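PDB 2D5W: peptide ABC transporter, peptide-binding protein, which binds oligopeptides in a cleft between its two lobes and probably delivers them to an ABC transporter for uptake. Local coordinates for residues Ile252-Asn256 and Ala413-Val417; Ser13-Arg17 and Ser443-Ala448; Ser272-Phe277 and Ala551-Val555. All coordinates share one frame. Numbering follows the deposited sequence.

Interaction 1. Residues Ile252-Asn256 and Ala413-Val417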
loop_
_atom_site.group_PDB
_atom_site.type_symbol
_atom_site.label_atom_id
_atom_site.label_comp_id
_atom_site.label_asym_id
_atom_site.label_seq_id
_atom_site.Cartn_x
_atom_site.Cartn_y
_atom_site.Cartn_z
ATOM N N ILE A 252 -1.036 -8.176 17.153
ATOM C CA ILE A 252 -0.568 -7.578 18.401
ATOM C C ILE A 252 -0.143 -6.162 18.013
ATOM O O ILE A 252 0.906 -5.961 17.400
ATOM C CB ILE A 252 0.611 -8.382 18.998
ATOM C CG1 ILE A 252 0.161 -9.824 19.271
ATOM C CG2 ILE A 252 1.083 -7.728 20.296
ATOM C CD1 ILE A 252 1.259 -10.734 19.799
ATOM N N GLN A 253 -0.977 -5.187 18.369
ATOM C CA GLN A 253 -0.766 -3.787 18.002
ATOM C C GLN A 253 0.508 -3.117 18.491
ATOM O O GLN A 253 1.121 -2.335 17.758
ATOM C CB GLN A 253 -1.967 -2.950 18.446
ATOM C CG GLN A 253 -2.002 -1.561 17.827
ATOM C CD GLN A 253 -3.100 -0.691 18.398
ATOM O OE1 GLN A 253 -4.154 -1.181 18.805
ATOM N NE2 GLN A 253 -2.865 0.615 18.416
ATOM N N ASN A 254 0.894 -3.384 19.731
ATOM C CA ASN A 254 2.111 -2.785 20.251
ATOM C C ASN A 254 3.270 -3.611 19.710
ATOM O O ASN A 254 3.365 -4.809 19.979
ATOM C CB ASN A 254 2.103 -2.789 21.778
ATOM C CG ASN A 254 3.353 -2.167 22.356
ATOM O OD1 ASN A 254 4.434 -2.750 22.291
ATOM N ND2 ASN A 254 3.219 -0.966 22.907
ATOM N N THR A 255 4.151 -2.977 18.945
ATOM C CA THR A 255 5.254 -3.713 18.343
ATOM C C THR A 255 6.223 -4.338 19.339
ATOM O O THR A 255 6.843 -5.355 19.029
ATOM C CB THR A 255 6.030 -2.852 17.322
ATOM O OG1 THR A 255 6.481 -1.648 17.949
ATOM C CG2 THR A 255 5.140 -2.508 16.132
ATOM N N ASN A 256 6.367 -3.757 20.529
ATOM C CA ASN A 256 7.247 -4.362 21.523
ATOM C C ASN A 256 6.582 -5.637 22.039
ATOM O O ASN A 256 7.249 -6.651 22.252
ATOM C CB ASN A 256 7.529 -3.402 22.686
ATOM C CG ASN A 256 8.334 -4.058 23.793
ATOM O OD1 ASN A 256 7.787 -4.477 24.811
ATOM N ND2 ASN A 256 9.638 -4.170 23.584
ATOM N N ALA A 413 -0.735 4.214 16.361
ATOM C CA ALA A 413 -0.536 3.941 17.780
ATOM C C ALA A 413 -0.006 2.522 17.951
ATOM O O ALA A 413 -0.404 1.611 17.224
ATOM C CB ALA A 413 -1.855 4.100 18.535
ATOM N N GLY A 414 0.905 2.345 18.901
ATOM C CA GLY A 414 1.459 1.027 19.153
ATOM C C GLY A 414 2.763 0.748 18.435
ATOM O O GLY A 414 3.514 -0.141 18.839
ATOM N N ASN A 415 3.028 1.471 17.353
ATOM C CA ASN A 415 4.268 1.276 16.617
ATOM C C ASN A 415 5.300 2.082 17.393
ATOM O O ASN A 415 5.424 3.299 17.233
ATOM C CB ASN A 415 4.123 1.784 15.186
ATOM C CG ASN A 415 5.288 1.387 14.318
ATOM O OD1 ASN A 415 6.372 1.959 14.417
ATOM N ND2 ASN A 415 5.080 0.385 13.469
ATOM N N VAL A 416 6.043 1.383 18.242
ATOM C CA VAL A 416 6.999 2.030 19.120
ATOM C C VAL A 416 8.058 2.906 18.470
ATOM O O VAL A 416 8.327 4.000 18.968
ATOM C CB VAL A 416 7.658 0.991 20.055
ATOM C CG1 VAL A 416 8.654 1.674 20.985
ATOM C CG2 VAL A 416 6.578 0.290 20.874
ATOM N N VAL A 417 8.643 2.474 17.360
ATOM C CA VAL A 417 9.666 3.313 16.753
ATOM C C VAL A 417 9.067 4.639 16.271
ATOM O O VAL A 417 9.732 5.677 16.316
ATOM C CB VAL A 417 10.415 2.578 15.602
ATOM C CG1 VAL A 417 9.583 2.559 14.334
ATOM C CG2 VAL A 417 11.770 3.239 15.371
HETATM O O HOH W 1 0.663 -0.740 15.502
HETATM O O HOH W 2 8.773 -0.489 16.926
#

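Interaction 2. Residues Ser13-Arg17 and Ser443-Ala448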
loop_
_atom_site.group_PDB
_atom_site.type_symbol
_atom_site.label_atom_id
_atom_site.label_comp_id
_atom_site.label_asym_id
_atom_site.label_seq_id
_atom_site.Cartn_x
_atom_site.Cartn_y
_atom_site.Cartn_z
ATOM N N SER A 13 1.464 -6.592 13.329
ATOM C CA SER A 13 1.204 -5.505 14.270
ATOM C C SER A 13 0.051 -4.592 13.848
ATOM O O SER A 13 -0.242 -3.605 14.524
ATOM C CB SER A 13 2.468 -4.671 14.477
ATOM O OG SER A 13 2.899 -4.088 13.264
ATOM N N GLN A 14 -0.588 -4.920 12.728
ATOM C CA GLN A 14 -1.722 -4.152 12.226
ATOM C C GLN A 14 -2.762 -5.142 11.737
ATOM O O GLN A 14 -2.419 -6.231 11.277
ATOM C CB GLN A 14 -1.283 -3.228 11.091
ATOM C CG GLN A 14 -0.322 -2.151 11.563
ATOM C CD GLN A 14 0.163 -1.247 10.454
ATOM O OE1 GLN A 14 -0.483 -1.104 9.415
ATOM N NE2 GLN A 14 1.307 -0.616 10.674
ATOM N N GLU A 15 -4.029 -4.764 11.843
ATOM C CA GLU A 15 -5.130 -5.631 11.440
ATOM C C GLU A 15 -6.001 -4.973 10.374
ATOM O O GLU A 15 -6.260 -3.775 10.431
ATOM C CB GLU A 15 -5.984 -5.958 12.668
ATOM C CG GLU A 15 -7.107 -6.952 12.427
ATOM C CD GLU A 15 -7.811 -7.364 13.711
ATOM O OE1 GLU A 15 -7.303 -7.035 14.807
ATOM O OE2 GLU A 15 -8.867 -8.029 13.632
ATOM N N PRO A 16 -6.454 -5.749 9.378
ATOM C CA PRO A 16 -7.304 -5.161 8.336
ATOM C C PRO A 16 -8.588 -4.604 8.946
ATOM O O PRO A 16 -9.160 -5.209 9.851
ATOM C CB PRO A 16 -7.603 -6.345 7.419
ATOM C CG PRO A 16 -6.432 -7.255 7.620
ATOM C CD PRO A 16 -6.182 -7.171 9.103
ATOM N N ARG A 17 -9.044 -3.457 8.456
ATOM C CA ARG A 17 -10.287 -2.884 8.963
ATOM C C ARG A 17 -11.466 -3.661 8.370
ATOM O O ARG A 17 -12.481 -3.867 9.035
ATOM C CB ARG A 17 -10.375 -1.404 8.593
ATOM C CG ARG A 17 -11.663 -0.709 9.046
ATOM C CD ARG A 17 -11.964 -0.932 10.528
ATOM N NE ARG A 17 -13.164 -0.216 10.970
ATOM C CZ ARG A 17 -13.198 1.076 11.278
ATOM N NH1 ARG A 17 -14.338 1.636 11.665
ATOM N NH2 ARG A 17 -12.095 1.809 11.214
ATOM N N SER A 443 -3.861 1.259 12.989
ATOM C CA SER A 443 -3.790 1.180 11.538
ATOM C C SER A 443 -5.199 1.020 10.956
ATOM O O SER A 443 -5.548 1.662 9.966
ATOM C CB SER A 443 -2.912 -0.019 11.153
ATOM O OG SER A 443 -3.064 -0.383 9.792
ATOM N N ALA A 444 -6.007 0.171 11.589
ATOM C CA ALA A 444 -7.371 -0.086 11.128
ATOM C C ALA A 444 -8.249 1.162 11.154
ATOM O O ALA A 444 -9.301 1.200 10.511
ATOM C CB ALA A 444 -8.003 -1.190 11.968
ATOM N N VAL A 445 -7.822 2.172 11.904
ATOM C CA VAL A 445 -8.557 3.429 11.996
ATOM C C VAL A 445 -7.976 4.497 11.068
ATOM O O VAL A 445 -8.685 5.043 10.223
ATOM C CB VAL A 445 -8.550 3.983 13.445
ATOM C CG1 VAL A 445 -9.165 5.379 13.475
ATOM C CG2 VAL A 445 -9.336 3.056 14.360
ATOM N N VAL A 446 -6.682 4.777 11.198
ATOM C CA VAL A 446 -6.075 5.830 10.389
ATOM C C VAL A 446 -5.954 5.544 8.900
ATOM O O VAL A 446 -5.888 6.473 8.095
ATOM C CB VAL A 446 -4.680 6.247 10.939
ATOM C CG1 VAL A 446 -4.812 6.710 12.382
ATOM C CG2 VAL A 446 -3.686 5.097 10.826
ATOM N N PHE A 447 -5.942 4.270 8.523
ATOM C CA PHE A 447 -5.821 3.920 7.114
ATOM C C PHE A 447 -7.162 3.604 6.452
ATOM O O PHE A 447 -7.203 3.193 5.294
ATOM C CB PHE A 447 -4.835 2.760 6.943
ATOM C CG PHE A 447 -3.423 3.097 7.361
ATOM C CD1 PHE A 447 -2.631 2.136 7.977
ATOM C CD2 PHE A 447 -2.885 4.369 7.147
ATOM C CE1 PHE A 447 -1.329 2.426 8.378
ATOM C CE2 PHE A 447 -1.576 4.669 7.546
ATOM C CZ PHE A 447 -0.802 3.693 8.162
ATOM N N ALA A 448 -8.254 3.782 7.191
ATOM C CA ALA A 448 -9.587 3.575 6.630
ATOM C C ALA A 448 -9.873 4.827 5.797
ATOM O O ALA A 448 -9.444 5.934 6.158
ATOM C CB ALA A 448 -10.619 3.428 7.739
HETATM O O HOH W 3 -4.756 -2.109 13.202
#

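Interaction 3. Residues Ser272-Phe277 and Ala551-Val555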
loop_
_atom_site.group_PDB
_atom_site.type_symbol
_atom_site.label_atom_id
_atom_site.label_comp_id
_atom_site.label_asym_id
_atom_site.label_seq_id
_atom_site.Cartn_x
_atom_site.Cartn_y
_atom_site.Cartn_z
ATOM N N SER A 272 4.902 -8.770 6.698
ATOM C CA SER A 272 5.654 -7.627 6.203
ATOM C C SER A 272 5.236 -6.423 7.062
ATOM O O SER A 272 5.883 -5.379 7.034
ATOM C CB SER A 272 5.331 -7.352 4.730
ATOM O OG SER A 272 3.984 -6.943 4.555
ATOM N N VAL A 273 4.142 -6.576 7.808
ATOM C CA VAL A 273 3.658 -5.521 8.700
ATOM C C VAL A 273 3.711 -6.094 10.114
ATOM O O VAL A 273 2.710 -6.571 10.661
ATOM C CB VAL A 273 2.213 -5.093 8.355
ATOM C CG1 VAL A 273 1.808 -3.906 9.215
ATOM C CG2 VAL A 273 2.115 -4.731 6.881
ATOM N N SER A 274 4.898 -6.046 10.704
ATOM C CA SER A 274 5.103 -6.603 12.030
ATOM C C SER A 274 6.103 -5.801 12.851
ATOM O O SER A 274 5.752 -4.769 13.416
ATOM C CB SER A 274 5.549 -8.069 11.906
ATOM O OG SER A 274 6.690 -8.203 11.074
ATOM N N LEU A 275 7.342 -6.280 12.906
ATOM C CA LEU A 275 8.406 -5.635 13.665
ATOM C C LEU A 275 9.123 -4.579 12.844
ATOM O O LEU A 275 9.172 -4.658 11.617
ATOM C CB LEU A 275 9.427 -6.681 14.116
ATOM C CG LEU A 275 8.887 -7.891 14.877
ATOM C CD1 LEU A 275 10.024 -8.872 15.152
ATOM C CD2 LEU A 275 8.237 -7.436 16.175
ATOM N N THR A 276 9.692 -3.593 13.523
ATOM C CA THR A 276 10.425 -2.556 12.822
ATOM C C THR A 276 11.905 -2.946 12.756
ATOM O O THR A 276 12.351 -3.854 13.459
ATOM C CB THR A 276 10.214 -1.176 13.486
ATOM O OG1 THR A 276 10.529 -1.244 14.880
ATOM C CG2 THR A 276 8.756 -0.751 13.336
ATOM N N PHE A 277 12.652 -2.273 11.891
ATOM C CA PHE A 277 14.065 -2.568 11.662
ATOM C C PHE A 277 14.906 -2.723 12.928
ATOM O O PHE A 277 15.656 -3.694 13.076
ATOM C CB PHE A 277 14.659 -1.473 10.775
ATOM C CG PHE A 277 16.002 -1.811 10.193
ATOM C CD1 PHE A 277 16.102 -2.488 8.981
ATOM C CD2 PHE A 277 17.169 -1.431 10.843
ATOM C CE1 PHE A 277 17.348 -2.778 8.425
ATOM C CE2 PHE A 277 18.419 -1.715 10.294
ATOM C CZ PHE A 277 18.507 -2.389 9.083
ATOM N N ALA A 551 13.606 -1.387 5.144
ATOM C CA ALA A 551 13.846 -2.775 4.770
ATOM C C ALA A 551 13.017 -3.534 5.803
ATOM O O ALA A 551 13.035 -3.192 6.990
ATOM C CB ALA A 551 15.319 -3.136 4.904
ATOM N N ASN A 552 12.273 -4.542 5.360
ATOM C CA ASN A 552 11.436 -5.317 6.271
ATOM C C ASN A 552 12.185 -6.463 6.929
ATOM O O ASN A 552 12.860 -7.243 6.257
ATOM C CB ASN A 552 10.233 -5.934 5.545
ATOM C CG ASN A 552 9.217 -4.907 5.084
ATOM O OD1 ASN A 552 8.975 -3.906 5.755
ATOM N ND2 ASN A 552 8.593 -5.170 3.941
ATOM N N PRO A 553 12.087 -6.571 8.261
ATOM C CA PRO A 553 12.773 -7.673 8.933
ATOM C C PRO A 553 11.795 -8.847 8.990
ATOM O O PRO A 553 10.600 -8.657 9.231
ATOM C CB PRO A 553 13.069 -7.102 10.314
ATOM C CG PRO A 553 11.881 -6.229 10.566
ATOM C CD PRO A 553 11.644 -5.550 9.229
ATOM N N TYR A 554 12.292 -10.051 8.731
ATOM C CA TYR A 554 11.465 -11.248 8.790
ATOM C C TYR A 554 12.087 -12.250 9.744
ATOM O O TYR A 554 13.295 -12.491 9.697
ATOM C CB TYR A 554 11.317 -11.889 7.408
ATOM C CG TYR A 554 10.479 -11.075 6.456
ATOM C CD1 TYR A 554 11.072 -10.291 5.470
ATOM C CD2 TYR A 554 9.090 -11.061 6.565
ATOM C CE1 TYR A 554 10.301 -9.513 4.615
ATOM C CE2 TYR A 554 8.313 -10.287 5.719
ATOM C CZ TYR A 554 8.923 -9.517 4.750
ATOM O OH TYR A 554 8.152 -8.746 3.912
ATOM N N VAL A 555 11.266 -12.808 10.627
ATOM C CA VAL A 555 11.720 -13.813 11.583
ATOM C C VAL A 555 10.979 -15.071 11.162
ATOM O O VAL A 555 9.747 -15.105 11.158
ATOM C CB VAL A 555 11.358 -13.424 13.026
ATOM C CG1 VAL A 555 11.916 -14.459 14.001
ATOM C CG2 VAL A 555 11.928 -12.046 13.340
HETATM O O HOH W 4 9.317 -9.170 11.496
#

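Interaction 1. Residues Ile252-Asn256 and Ala413-Val417
Thr255, Gln253 and Gly414 have the largest areas buried in this contact, where the starts of two helices lie side by side. The touching parts, residues 253-256 and 413-416, run in nearly the same direction, 17° apart. Thr255, in the first turn of helix 255-264, bonds through both backbone and side chain. Its N donates to Gly414 O at 2.9 Å. Its OG1 accepts from Val416 N at 3.1 Å, so it takes up an amide in the first turn of helix 416-431. Water 2 extends this link, 2.8 Å from Thr255 OG1 and 3.0 Å from Val417 N, which donates to it. Each helix also has its own N-cap, Asn254 and Asn415. Asn254 OD1 accepts from Ser257 N and, weakly, from Asn256 N.

The Gln253 side chain reaches across to residues 413-417. Its NE2 donates to Ala413 O at 2.9 Å, with a nearly straight angle of 173°. Water 1 sits close by, 2.8 Å from Gln253 O and 3.1 Å from Ala413 O.

Gly414 brings the backbones close: its CA is 4.0 Å from that of Asn254. Its positive phi of 95° suits glycine. A CB would also clash with Gln253 O. Gly414 O receives a CA-H...O contact from Asn254 CA at 3.3 Å, beside the bond from Thr255 N.

Val416 CG2 packs on Thr255, 3.5 Å from OG1, and lies 4.2 Å from Asn256 CB. The join rests largely on directional hydrogen bonds, each with a backbone atom at one end or both, which set the helix starts side by side.

Interaction 2. Residues Ser13-Arg17 and Ser443-Ala448
Ser13 follows strand 7-12 and is out of reach of residues 443-448; its OG bonds to Ser274 O. Gln14 is the first residue to reach across. Its OE1 accepts from Ser443 OG at 2.7 Å and lies 3.8 Å from Phe447 CE1, at the ring edge. The other end of the same amide, NE2, is bonded to the backbone of the bound peptide. Ser443 OG has a second partner in Gln30 NE2.

This places the contact on the wall of the peptide site. The 13-17 loop belongs to the lobe built on the sheet that includes strand 7-12, and residues 443-448 belong to the other lobe. The ligand lies between the lobes, as in other solute-binding proteins of family 5, and Phe447 packs on one of its apolar side chains.

At Glu15 the link is made by the backbone. Water 3 accepts from both Glu15 N and Ala444 N, each at 3.1 Å, and Glu15 O lies 3.5 Å from Ala444 CB. The carboxylate leads away to Trp218 NE1 and Gly221 N. Pro16 faces away, onto Lys33 and Ile36 of helix 31-40. Arg17 then comes back over the short helix 443-446. Its CB is 4.1 Å from Ala444 CB, and its NH2 donates to Ala444 O at 2.9 Å. The same NH2 lies 4.1 Å from Ala448 CB.

Interaction 3. Residues Ser272-Phe277 and Ala551-Val555
Three apolar pairs pack in this buried contact. Pro553 has the largest covered area and points toward the 272-277 loop, with its CG 4.3 Å from Leu275 CB. Leu275 CD1 meets Val555 CG2 at 4.1 Å, and Phe277 CE1 meets Ala551 CB at 4.1 Å.

Other close approaches are between polar and carbon atoms. Leu275 O is 3.3 Å from Pro553 CG. Ala551 O lies at the edge of the Phe277 ring, 3.7 Å from CD1. Tyr554 OH is 3.3 Å from Ser272 CB.

No direct hydrogen bond joins the segments. Water 4 bridges them, donating to Ser274 OG at 2.8 Å and to Pro553 O at 2.7 Å. Ser274 OG is also bonded to Ser271 O.

Ser272 O bonds a basic side chain of the bound peptide, and Asn552 OD1 bonds one weakly. The loop and strand 544-557, which pairs with strand 293-308, thus form part of the ligand pocket of a type 2 periplasmic-binding-protein fold.

In the fold
The three contacts meet around Ser13 and the 272-277 loop. The centre of interaction 1 is about 12 Å from those of interactions 2 and 3, which are about 17 Å apart. Ser13 CB packs 3.8 Å from Thr255 CG2, joining interactions 1 and 2. Ser13 N and OG lie 2.9 Å from Val273 O and Ser274 O respectively, probable hydrogen bonds that tie interaction 2 to interaction 3. Val417 CG1 and Thr276 CG2, 3.6 Å apart, link interactions 1 and 3. The bound peptide is reached from both interaction 2 and interaction 3, so these two contacts contribute to the wall of one site.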